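Local structure of pentatricopeptide repeat-containing protein 10, chloroplastic (Zea mays, 4M59) at residues Ala474-Ile479 with Cys506-Gly511; Thr498-Asn503 with Asn532-Ile537; Asn603-Gly608 with Gln619-Glu624; Gly608-Gly613 with His638-Gly643. The protein binds two similar intergenic RNA elements of the maize chloroplast, at atpH and psaJ, as single strands and acts as a barrier to RNA decay. The protein carries 4 engineered substitutions. All blocks are in the same frame, centred on the assembly; numbering follows the deposited sequence.

Contact 1: residues Ala474-Ile479 with Cys506-Gly511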
# COMPACT_ATOMS: atom_id res chain seq x y z
N ALA A 474 7.91 -11.91 -31.05
CA ALA A 474 6.80 -12.41 -31.84
C ALA A 474 5.64 -12.87 -30.98
O ALA A 474 4.52 -13.01 -31.46
CB ALA A 474 7.25 -13.52 -32.74
N GLY A 475 5.90 -13.11 -29.71
CA GLY A 475 4.88 -13.54 -28.78
C GLY A 475 4.23 -12.34 -28.13
O GLY A 475 3.11 -12.41 -27.66
N ILE A 476 4.96 -11.25 -28.09
CA ILE A 476 4.40 -10.01 -27.62
C ILE A 476 3.34 -9.58 -28.59
O ILE A 476 2.18 -9.48 -28.25
CB ILE A 476 5.43 -8.93 -27.58
CG1 ILE A 476 6.46 -9.23 -26.50
CG2 ILE A 476 4.78 -7.60 -27.31
CD1 ILE A 476 7.55 -8.23 -26.43
N ALA A 477 3.77 -9.33 -29.81
CA ALA A 477 2.88 -8.90 -30.87
C ALA A 477 1.70 -9.83 -30.95
O ALA A 477 0.59 -9.41 -31.19
CB ALA A 477 3.61 -8.90 -32.17
N ALA A 478 1.95 -11.10 -30.72
CA ALA A 478 0.90 -12.09 -30.72
C ALA A 478 -0.08 -11.85 -29.59
O ALA A 478 -1.18 -12.37 -29.60
CB ALA A 478 1.48 -13.46 -30.60
N ILE A 479 0.33 -11.05 -28.62
CA ILE A 479 -0.53 -10.70 -27.50
C ILE A 479 -1.26 -9.40 -27.80
O ILE A 479 -2.44 -9.25 -27.50
CB ILE A 479 0.26 -10.57 -26.19
CG1 ILE A 479 0.85 -11.92 -25.80
CG2 ILE A 479 -0.64 -10.03 -25.08
CD1 ILE A 479 1.28 -12.01 -24.35
N CYS A 506 12.63 -4.98 -24.88
CA CYS A 506 12.94 -5.57 -26.16
C CYS A 506 13.08 -4.49 -27.21
O CYS A 506 13.17 -4.77 -28.40
CB CYS A 506 11.85 -6.56 -26.58
SG CYS A 506 11.63 -7.94 -25.48
N ARG A 507 13.10 -3.24 -26.77
CA ARG A 507 13.31 -2.10 -27.65
C ARG A 507 12.35 -2.07 -28.83
O ARG A 507 12.76 -1.86 -29.96
CB ARG A 507 14.73 -2.08 -28.18
CG ARG A 507 15.77 -2.27 -27.11
CD ARG A 507 16.32 -0.95 -26.62
NE ARG A 507 16.12 -0.79 -25.18
CZ ARG A 507 16.84 -1.40 -24.25
NH1 ARG A 507 17.82 -2.22 -24.59
NH2 ARG A 507 16.57 -1.19 -22.97
N ARG A 508 11.07 -2.30 -28.56
CA ARG A 508 10.07 -2.19 -29.60
C ARG A 508 9.36 -0.87 -29.51
O ARG A 508 8.30 -0.80 -28.91
CB ARG A 508 9.06 -3.30 -29.48
CG ARG A 508 9.42 -4.53 -30.24
CD ARG A 508 8.35 -4.84 -31.23
NE ARG A 508 7.18 -5.42 -30.61
CZ ARG A 508 5.96 -5.30 -31.11
NH1 ARG A 508 5.77 -4.61 -32.21
NH2 ARG A 508 4.94 -5.86 -30.50
N LEU A 509 9.94 0.16 -30.10
CA LEU A 509 9.37 1.49 -30.06
C LEU A 509 7.94 1.55 -30.57
O LEU A 509 7.08 2.17 -29.98
CB LEU A 509 10.22 2.44 -30.90
CG LEU A 509 9.46 3.66 -31.36
CD1 LEU A 509 10.17 4.88 -30.89
CD2 LEU A 509 9.34 3.64 -32.85
N ASP A 510 7.72 0.90 -31.70
CA ASP A 510 6.43 0.89 -32.33
C ASP A 510 5.40 0.42 -31.36
O ASP A 510 4.36 1.04 -31.20
CB ASP A 510 6.49 -0.09 -33.48
CG ASP A 510 6.99 -1.44 -33.04
OD1 ASP A 510 7.36 -1.56 -31.86
OD2 ASP A 510 7.04 -2.37 -33.87
N GLY A 511 5.70 -0.68 -30.68
CA GLY A 511 4.72 -1.36 -29.86
C GLY A 511 4.46 -0.68 -28.55
O GLY A 511 3.54 -1.05 -27.83
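The guanidinium group of Arg508 meets the methyl CG2 of Ile476 at its edge, near its own plane, with NH2 3.6 Å from CG2. One of its faces carries CA of Gly511, which stands 4.1 Å above the plane and is displaced toward the rim. Ala477 comes in obliquely, its CA 3.7 Å from Arg508 NH2. The arginine chain reaches this spot by bending at its second and third torsions, and it slides past Ile476 in the opposite direction. The second branch of Ile476 goes to a different neighbour: CD1 lies 4.2 Å from SG of Cys506, a purely apolar touch. The helix 493-504 packs against the same isoleucine through Leu499 and Asn503. That helix ends in a Schellman motif with Arg507 as the C-prime residue at a positive phi of 53°, and the turn delivers Arg508 to the flank of helix 473-483. The contact therefore joins the predicted repeats PPR 12 and PPR 13 of the superhelix. Within 506-511, Arg508 NH1 donates to Asp510 OD2 at 3.1 Å, with an N-H...O angle of 140°. The acceptor lies close to the guanidinium plane, whereas the donor stands above the carboxylate plane. No hydrogen bond links the two segments, but NH2 forms a salt bridge with Glu480, on the same helix as Ile476. The two carboxylates, Asp510 at NH1 and Glu480 at NH2, probably balance the charge of the guanidinium and limit its rotation, while hydrocarbon packs at its edge.

Contact 2: residues Thr498-Asn503 with Asn532-Ile537. With nucleotides of chain C.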
# COMPACT_ATOMS: atom_id res chain seq x y z
N THR A 498 2.11 -3.64 -18.61
CA THR A 498 3.04 -4.72 -18.86
C THR A 498 3.54 -4.69 -20.31
O THR A 498 4.48 -5.37 -20.65
CB THR A 498 2.37 -6.06 -18.54
OG1 THR A 498 1.76 -5.98 -17.25
CG2 THR A 498 3.37 -7.18 -18.51
N LEU A 499 2.91 -3.88 -21.14
CA LEU A 499 3.26 -3.81 -22.55
C LEU A 499 4.25 -2.72 -22.86
O LEU A 499 5.12 -2.89 -23.69
CB LEU A 499 2.02 -3.64 -23.41
CG LEU A 499 1.40 -4.93 -23.91
CD1 LEU A 499 0.15 -4.63 -24.68
CD2 LEU A 499 2.38 -5.65 -24.77
N VAL A 500 4.09 -1.58 -22.21
CA VAL A 500 5.03 -0.49 -22.39
C VAL A 500 6.39 -0.96 -21.94
O VAL A 500 7.40 -0.63 -22.53
CB VAL A 500 4.63 0.69 -21.55
CG1 VAL A 500 5.72 1.69 -21.51
CG2 VAL A 500 3.38 1.31 -22.11
N ILE A 501 6.39 -1.76 -20.89
CA ILE A 501 7.62 -2.29 -20.32
C ILE A 501 8.23 -3.38 -21.17
O ILE A 501 9.41 -3.37 -21.45
CB ILE A 501 7.34 -2.82 -18.91
CG1 ILE A 501 7.12 -1.66 -17.95
CG2 ILE A 501 8.48 -3.67 -18.43
CD1 ILE A 501 6.71 -2.08 -16.58
N ALA A 502 7.41 -4.33 -21.58
CA ALA A 502 7.91 -5.49 -22.29
C ALA A 502 8.40 -5.15 -23.67
O ALA A 502 9.07 -5.94 -24.31
CB ALA A 502 6.85 -6.56 -22.37
N ASN A 503 8.01 -3.97 -24.15
CA ASN A 503 8.43 -3.50 -25.46
C ASN A 503 9.66 -2.61 -25.33
O ASN A 503 10.38 -2.39 -26.30
CB ASN A 503 7.29 -2.74 -26.15
CG ASN A 503 6.35 -3.66 -26.89
OD1 ASN A 503 6.72 -4.31 -27.87
ND2 ASN A 503 5.11 -3.74 -26.42
N ASN A 532 8.78 7.73 -18.18
CA ASN A 532 10.23 7.61 -18.27
C ASN A 532 10.71 6.66 -19.35
O ASN A 532 11.61 6.98 -20.11
CB ASN A 532 10.79 7.14 -16.94
CG ASN A 532 11.01 8.26 -15.99
OD1 ASN A 532 11.00 9.42 -16.37
ND2 ASN A 532 11.23 7.93 -14.74
N SER A 533 10.12 5.49 -19.38
CA SER A 533 10.44 4.50 -20.37
C SER A 533 10.28 5.10 -21.74
O SER A 533 11.11 4.91 -22.62
CB SER A 533 9.50 3.33 -20.26
OG SER A 533 8.51 3.48 -21.25
N MET A 534 9.19 5.83 -21.93
CA MET A 534 8.97 6.48 -23.21
C MET A 534 10.04 7.50 -23.45
O MET A 534 10.41 7.77 -24.57
CB MET A 534 7.60 7.12 -23.25
CG MET A 534 6.48 6.14 -23.11
SD MET A 534 6.47 4.90 -24.38
CE MET A 534 5.89 5.86 -25.74
N LEU A 535 10.55 8.08 -22.38
CA LEU A 535 11.54 9.12 -22.53
C LEU A 535 12.87 8.53 -22.91
O LEU A 535 13.61 9.13 -23.68
CB LEU A 535 11.68 9.89 -21.24
CG LEU A 535 12.61 11.08 -21.34
CD1 LEU A 535 12.06 12.01 -22.35
CD2 LEU A 535 12.71 11.76 -20.01
N SER A 536 13.17 7.36 -22.38
CA SER A 536 14.46 6.74 -22.63
C SER A 536 14.50 6.07 -23.98
O SER A 536 15.54 6.01 -24.61
CB SER A 536 14.78 5.71 -21.56
OG SER A 536 16.02 5.10 -21.82
N ILE A 537 13.36 5.57 -24.43
CA ILE A 537 13.32 4.94 -25.73
C ILE A 537 13.45 5.97 -26.84
O ILE A 537 14.12 5.73 -27.83
CB ILE A 537 12.07 4.05 -25.90
CG1 ILE A 537 12.20 3.22 -27.17
CG2 ILE A 537 10.82 4.87 -25.95
CD1 ILE A 537 13.43 2.38 -27.20
P A C 11 7.57 -2.00 -10.43
OP1 A C 11 8.27 -1.00 -9.59
OP2 A C 11 6.09 -2.03 -10.47
O5' A C 11 8.10 -1.84 -11.93
C5' A C 11 8.55 -2.97 -12.66
C4' A C 11 9.53 -2.57 -13.73
O4' A C 11 9.34 -1.18 -14.08
C3' A C 11 10.99 -2.65 -13.33
O3' A C 11 11.50 -3.97 -13.41
C2' A C 11 11.67 -1.65 -14.26
O2' A C 11 11.96 -2.24 -15.52
C1' A C 11 10.57 -0.60 -14.45
N9 A C 11 10.78 0.60 -13.62
C8 A C 11 10.60 0.72 -12.26
N7 A C 11 10.85 1.93 -11.80
C5 A C 11 11.23 2.64 -12.93
C6 A C 11 11.62 3.98 -13.12
N6 A C 11 11.71 4.87 -12.13
N1 A C 11 11.93 4.37 -14.37
C2 A C 11 11.84 3.48 -15.37
N3 A C 11 11.48 2.19 -15.32
C4 A C 11 11.18 1.84 -14.05
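Val500 and Ser533 face each other from two helical segments, with 7.6 Å between CA of Val500 and CA of Ser533. Both segments keep helical backbone angles throughout. The i to i+4 bonds confirm it: Ala502 N to Thr498 O in 498-503, and Ser536 N to Asn532 O and Ile537 N to Ser533 O in 532-537. Across the gap, CG1 of Val500 does the touching, 3.3 Å from OG of Ser533 and 4.4 Å from SD of Met534. The torsion that sets CG1 anti to the backbone N (chi1 168°) directs this branch at the other helix, where it meets both residues. The hydroxyl of Ser533 is meanwhile hydrogen-bonded to Ile530 O within its own helix. These helices belong to the consecutive predicted repeats PPR 13 and PPR 14 of an alpha-solenoid, and helix 509-519, between them in the chain, packs on the pair: Ala515 meets Val500, Met512 meets Ser533 and Phe516 meets Met534. RNA runs past the same two segments. Ile501 CD1 comes within 3.7 Å of the ribose atom O4' of A11 of chain C, and Asn532 ND2 lies 3.6 Å from N1 of that base while hydrogen-bonding to Asp562. At the end of 498-503, Asn503 turns its amide back along the helix, where ND2 donates to Leu499 O at 2.9 Å, with an N-H...O angle of 146°, and is also weakly hydrogen-bonded to Glu480.

Contact 3: residues Asn603-Gly608 with Gln619-Glu624. With nucleotides of chain C.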
# COMPACT_ATOMS: atom_id res chain seq x y z
N ASN A 603 28.59 10.00 -15.95
CA ASN A 603 29.02 9.25 -17.12
C ASN A 603 28.27 9.67 -18.34
O ASN A 603 28.84 9.90 -19.39
CB ASN A 603 28.79 7.77 -16.91
CG ASN A 603 29.62 7.19 -15.81
OD1 ASN A 603 30.59 7.79 -15.37
ND2 ASN A 603 29.25 6.01 -15.36
N THR A 604 26.97 9.81 -18.18
CA THR A 604 26.09 10.12 -19.27
C THR A 604 26.48 11.41 -19.88
O THR A 604 26.33 11.62 -21.05
CB THR A 604 24.67 10.24 -18.79
OG1 THR A 604 24.34 9.10 -18.00
CG2 THR A 604 23.75 10.29 -19.94
N VAL A 605 26.99 12.29 -19.03
CA VAL A 605 27.45 13.60 -19.46
C VAL A 605 28.80 13.53 -20.14
O VAL A 605 29.01 14.14 -21.18
CB VAL A 605 27.54 14.55 -18.28
CG1 VAL A 605 28.07 15.88 -18.71
CG2 VAL A 605 26.19 14.72 -17.66
N ILE A 606 29.72 12.78 -19.56
CA ILE A 606 31.05 12.64 -20.12
C ILE A 606 31.03 12.01 -21.50
O ILE A 606 31.67 12.50 -22.43
CB ILE A 606 31.91 11.76 -19.24
CG1 ILE A 606 31.98 12.35 -17.85
CG2 ILE A 606 33.28 11.60 -19.85
CD1 ILE A 606 32.56 11.43 -16.84
N ASN A 607 30.28 10.92 -21.63
CA ASN A 607 30.15 10.22 -22.90
C ASN A 607 29.63 11.16 -23.98
O ASN A 607 30.11 11.13 -25.12
CB ASN A 607 29.22 9.01 -22.76
CG ASN A 607 28.99 8.29 -24.07
OD1 ASN A 607 29.60 8.63 -25.09
ND2 ASN A 607 28.11 7.30 -24.06
N GLY A 608 28.65 11.98 -23.63
CA GLY A 608 28.10 12.95 -24.56
C GLY A 608 29.13 13.87 -25.18
O GLY A 608 28.96 14.32 -26.30
N GLN A 619 37.34 15.70 -19.47
CA GLN A 619 38.19 15.75 -18.30
C GLN A 619 37.65 16.78 -17.34
O GLN A 619 37.74 16.60 -16.13
CB GLN A 619 39.63 16.10 -18.67
CG GLN A 619 40.42 14.97 -19.29
CD GLN A 619 40.48 13.76 -18.40
OE1 GLN A 619 41.11 13.78 -17.34
NE2 GLN A 619 39.83 12.69 -18.81
N ARG A 620 37.10 17.87 -17.87
CA ARG A 620 36.58 18.94 -17.03
C ARG A 620 35.51 18.44 -16.07
O ARG A 620 35.47 18.84 -14.91
CB ARG A 620 36.01 20.07 -17.91
CG ARG A 620 35.96 21.42 -17.22
CD ARG A 620 34.98 22.35 -17.91
NE ARG A 620 33.61 21.89 -17.79
CZ ARG A 620 32.73 21.90 -18.78
NH1 ARG A 620 33.08 22.35 -19.98
NH2 ARG A 620 31.49 21.46 -18.58
N VAL A 621 34.64 17.56 -16.57
CA VAL A 621 33.56 17.01 -15.78
C VAL A 621 34.10 16.05 -14.75
O VAL A 621 33.74 16.10 -13.59
CB VAL A 621 32.58 16.26 -16.68
CG1 VAL A 621 31.41 15.76 -15.88
CG2 VAL A 621 32.11 17.17 -17.78
N LEU A 622 34.98 15.17 -15.19
CA LEU A 622 35.56 14.16 -14.32
C LEU A 622 36.25 14.83 -13.16
O LEU A 622 36.24 14.32 -12.05
CB LEU A 622 36.56 13.32 -15.09
CG LEU A 622 37.57 12.59 -14.22
CD1 LEU A 622 36.92 11.46 -13.48
CD2 LEU A 622 38.71 12.10 -15.06
N SER A 623 36.86 15.97 -13.44
CA SER A 623 37.59 16.70 -12.43
C SER A 623 36.69 16.96 -11.24
O SER A 623 36.92 16.48 -10.15
CB SER A 623 38.10 18.01 -13.00
OG SER A 623 38.90 18.67 -12.05
N GLU A 624 35.67 17.78 -11.48
CA GLU A 624 34.74 18.18 -10.43
C GLU A 624 34.08 16.97 -9.79
O GLU A 624 33.80 16.95 -8.59
CB GLU A 624 33.68 19.13 -10.99
CG GLU A 624 34.25 20.33 -11.72
CD GLU A 624 33.42 20.72 -12.93
OE1 GLU A 624 33.86 21.60 -13.69
OE2 GLU A 624 32.33 20.13 -13.12
P U C 16 21.04 3.84 -21.40
OP1 U C 16 20.98 4.16 -22.85
OP2 U C 16 21.05 2.42 -20.97
O5' U C 16 22.32 4.56 -20.78
C5' U C 16 22.50 5.98 -20.92
C4' U C 16 23.91 6.37 -20.57
O4' U C 16 24.06 6.42 -19.12
C3' U C 16 25.00 5.42 -21.04
O3' U C 16 25.42 5.73 -22.36
C2' U C 16 26.12 5.69 -20.04
O2' U C 16 26.88 6.84 -20.37
C1' U C 16 25.34 5.93 -18.75
N1 U C 16 25.15 4.71 -17.95
C2 U C 16 26.14 4.40 -17.04
O2 U C 16 27.13 5.08 -16.87
N3 U C 16 25.91 3.25 -16.33
C4 U C 16 24.83 2.40 -16.43
O4 U C 16 24.77 1.40 -15.71
C5 U C 16 23.86 2.80 -17.40
C6 U C 16 24.05 3.91 -18.11
P U C 17 25.75 4.55 -23.38
OP1 U C 17 26.14 5.16 -24.68
OP2 U C 17 24.64 3.57 -23.34
O5' U C 17 27.05 3.88 -22.75
C5' U C 17 28.30 4.60 -22.68
C4' U C 17 29.46 3.64 -22.71
O4' U C 17 29.53 2.94 -21.44
C3' U C 17 29.39 2.55 -23.78
O3' U C 17 30.69 2.23 -24.26
C2' U C 17 28.76 1.38 -23.04
O2' U C 17 29.10 0.12 -23.58
C1' U C 17 29.36 1.55 -21.64
N1 U C 17 28.50 1.03 -20.57
C2 U C 17 29.04 0.11 -19.70
O2 U C 17 30.20 -0.28 -19.78
N3 U C 17 28.19 -0.34 -18.72
C4 U C 17 26.87 0.03 -18.54
O4 U C 17 26.23 -0.47 -17.61
C5 U C 17 26.38 0.98 -19.49
C6 U C 17 27.19 1.44 -20.45
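Ile606 and Val621 form the centre of a buried, wholly apolar contact between two successive helices, 599-612 and 615-627, within the predicted repeat PPR 16. The backbones are nearest at this pair, with 6.7 Å from CA of Ile606 to CA of Val621. The two methyls of Val621 are shared between neighbouring residues of helix 599-612. CG1, anti to the backbone N (chi1 -177°), lies 4.0 Å from CG1 of Ile606, and CG2 lies 4.3 Å from CG1 of Val605. The Ile606 and Val621 side chains cross obliquely, and no hydrogen bond joins the segments, so shape and burial hold them together. Val605 also packs on Met570 and Leu586, which carries the apolar layer on toward helices 563-575 and 580-590. Another side of helix 599-612 is given over to RNA. There Asn603 ND2 donates a nearly straight hydrogen bond to O2 of U16 of chain C, at 2.8 Å with an N-H...O angle of 162°, while its OD1 is weakly bonded to Thr636. Such a helical hairpin, closed here by branched aliphatic residues, is the pentatricopeptide repeat, which reads RNA in modular fashion; in this one the first helix presents Asn603 to the uracil of U16.

Contact 4: residues Gly608-Gly613 with His638-Gly643. With nucleotides of chain C.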
# COMPACT_ATOMS: atom_id res chain seq x y z
N GLY A 608 28.65 11.98 -23.63
CA GLY A 608 28.10 12.95 -24.56
C GLY A 608 29.13 13.87 -25.18
O GLY A 608 28.96 14.32 -26.30
N PHE A 609 30.19 14.15 -24.46
CA PHE A 609 31.27 14.92 -25.01
C PHE A 609 32.11 14.00 -25.85
O PHE A 609 32.21 14.16 -27.05
CB PHE A 609 32.11 15.46 -23.87
CG PHE A 609 31.51 16.63 -23.21
CD1 PHE A 609 30.69 17.46 -23.88
CD2 PHE A 609 31.75 16.90 -21.90
CE1 PHE A 609 30.14 18.55 -23.26
CE2 PHE A 609 31.19 17.99 -21.29
CZ PHE A 609 30.40 18.80 -21.97
N CYS A 610 32.68 13.01 -25.20
CA CYS A 610 33.46 11.99 -25.88
C CYS A 610 32.81 11.44 -27.14
O CYS A 610 33.50 10.94 -28.03
CB CYS A 610 33.75 10.85 -24.91
SG CYS A 610 34.84 11.31 -23.59
N LYS A 611 31.49 11.52 -27.24
CA LYS A 611 30.82 11.06 -28.44
C LYS A 611 30.97 12.06 -29.57
O LYS A 611 31.01 11.68 -30.73
CB LYS A 611 29.34 10.79 -28.17
N GLN A 612 31.05 13.34 -29.23
CA GLN A 612 31.23 14.36 -30.25
C GLN A 612 32.59 15.02 -30.14
O GLN A 612 32.92 15.92 -30.91
CB GLN A 612 30.12 15.40 -30.16
CG GLN A 612 30.02 16.10 -28.83
CD GLN A 612 28.80 16.97 -28.74
OE1 GLN A 612 27.88 16.81 -29.53
NE2 GLN A 612 28.79 17.89 -27.80
N GLY A 613 33.37 14.57 -29.18
CA GLY A 613 34.72 15.06 -29.01
C GLY A 613 34.83 15.96 -27.81
O GLY A 613 34.06 15.84 -26.87
N HIS A 638 35.95 3.52 -18.91
CA HIS A 638 35.84 2.85 -20.20
C HIS A 638 35.33 3.83 -21.25
O HIS A 638 35.67 3.73 -22.42
CB HIS A 638 34.90 1.64 -20.10
CG HIS A 638 34.52 1.07 -21.43
ND1 HIS A 638 33.34 0.39 -21.63
CD2 HIS A 638 35.16 1.08 -22.62
CE1 HIS A 638 33.27 -0.00 -22.89
NE2 HIS A 638 34.36 0.41 -23.52
N THR A 639 34.51 4.77 -20.80
CA THR A 639 33.95 5.79 -21.68
C THR A 639 35.01 6.83 -22.01
O THR A 639 35.16 7.24 -23.16
CB THR A 639 32.75 6.49 -21.03
OG1 THR A 639 31.68 5.55 -20.86
CG2 THR A 639 32.27 7.64 -21.89
N LEU A 640 35.74 7.26 -20.99
CA LEU A 640 36.77 8.28 -21.17
C LEU A 640 37.78 7.82 -22.21
O LEU A 640 38.26 8.62 -23.01
CB LEU A 640 37.47 8.56 -19.84
CG LEU A 640 38.41 9.77 -19.84
CD1 LEU A 640 37.87 10.88 -20.72
CD2 LEU A 640 38.64 10.28 -18.42
N VAL A 641 38.10 6.53 -22.19
CA VAL A 641 39.06 5.97 -23.14
C VAL A 641 38.51 6.00 -24.56
O VAL A 641 39.25 6.19 -25.52
CB VAL A 641 39.43 4.52 -22.77
CG1 VAL A 641 40.63 4.05 -23.58
CG2 VAL A 641 39.71 4.41 -21.28
N GLY A 642 37.20 5.80 -24.68
CA GLY A 642 36.55 5.80 -25.98
C GLY A 642 37.01 6.95 -26.86
O GLY A 642 37.51 6.73 -27.96
N GLY A 643 36.85 8.17 -26.36
CA GLY A 643 37.26 9.35 -27.10
C GLY A 643 38.76 9.43 -27.28
O GLY A 643 39.25 9.74 -28.37
P C C 18 31.25 2.91 -25.59
OP1 C C 18 30.19 2.85 -26.63
OP2 C C 18 32.59 2.33 -25.87
O5' C C 18 31.45 4.43 -25.16
C5' C C 18 31.29 5.49 -26.12
C4' C C 18 32.65 5.97 -26.59
O4' C C 18 33.31 4.90 -27.31
C3' C C 18 32.62 7.16 -27.55
O3' C C 18 32.66 8.38 -26.83
C2' C C 18 33.90 6.95 -28.36
O2' C C 18 35.05 7.44 -27.71
C1' C C 18 33.95 5.43 -28.47
N1 C C 18 33.25 4.90 -29.65
C2 C C 18 33.98 4.73 -30.83
O2 C C 18 35.19 5.03 -30.84
N3 C C 18 33.36 4.25 -31.93
C4 C C 18 32.06 3.95 -31.88
N4 C C 18 31.48 3.47 -32.99
C5 C C 18 31.29 4.11 -30.69
C6 C C 18 31.93 4.59 -29.61
P U C 17 25.75 4.55 -23.38
OP1 U C 17 26.14 5.16 -24.68
OP2 U C 17 24.64 3.57 -23.34
O5' U C 17 27.05 3.88 -22.75
C5' U C 17 28.30 4.60 -22.68
C4' U C 17 29.46 3.64 -22.71
O4' U C 17 29.53 2.94 -21.44
C3' U C 17 29.39 2.55 -23.78
O3' U C 17 30.69 2.23 -24.26
C2' U C 17 28.76 1.38 -23.04
O2' U C 17 29.10 0.12 -23.58
C1' U C 17 29.36 1.55 -21.64
N1 U C 17 28.50 1.03 -20.57
C2 U C 17 29.04 0.11 -19.70
O2 U C 17 30.20 -0.28 -19.78
N3 U C 17 28.19 -0.34 -18.72
C4 U C 17 26.87 0.03 -18.54
O4 U C 17 26.23 -0.47 -17.61
C5 U C 17 26.38 0.98 -19.49
C6 U C 17 27.19 1.44 -20.45
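Cys610 packs closely against Gly643, where the backbones come as near as 4.8 Å between CA of Cys610 and CA of Gly643. Glycine brings no side chain to this point, and Cys610 points toward the other helix. With SG beside the backbone N and anti to the carbonyl carbon (chi1 -67°), its sulfur lies 4.1 Å from Thr639 O and 4.2 Å from CD1 of Leu640. Val615 and Ala618 of helix 615-627 also cover the cysteine, which completes a small apolar core. The axes of helical segments 608-612 and 638-643 approach to 8.6 Å with their N-to-C directions 21° apart. Such near-parallel packing between helices of consecutive predicted repeats, PPR 16 and PPR 17, is how the alpha-solenoid stacks its units. Toward the RNA the contact is more polar. Thr639 OG1, hydrogen-bonded to Val635 O in its own helix, stands 3.4 Å from O4' of U17 of chain C. His638 has O2 of U17 at its ring edge, in plane and 3.7 Å from ND1, while its NE2 is 3.5 Å from OP2 of C18 of chain C. The ribose of C18 is built too close to Gly642 for its contacts there to be trusted. On the looser side, Lys611 is partly exposed; its CB is directed away from helix 634-645 and the rest of its side chain is not modelled.

Overall arrangement
The four contacts form two touching pairs along one superhelix. Contacts 1 and 2 have centres 11 Å apart and meet at Arg508 N and Asn503 O, a probable hydrogen bond modelled rather short, while CD1 of Ile476 packs on Ala502. Contacts 3 and 4, with centres 9 Å apart, share Gly608 and helix 599-612, and join where CG2 of Val621 lies 3.7 Å from CE2 of Phe609. In each pair the segments alternate along the chain. Between the pairs, contacts 2 and 3 are separated by about 27 Å centre to centre and about 9 Å at their nearest atoms. The bound strand spans that gap: A11 lies by contact 2, U16 and U17 by contact 3, and U17 and C18 by contact 4.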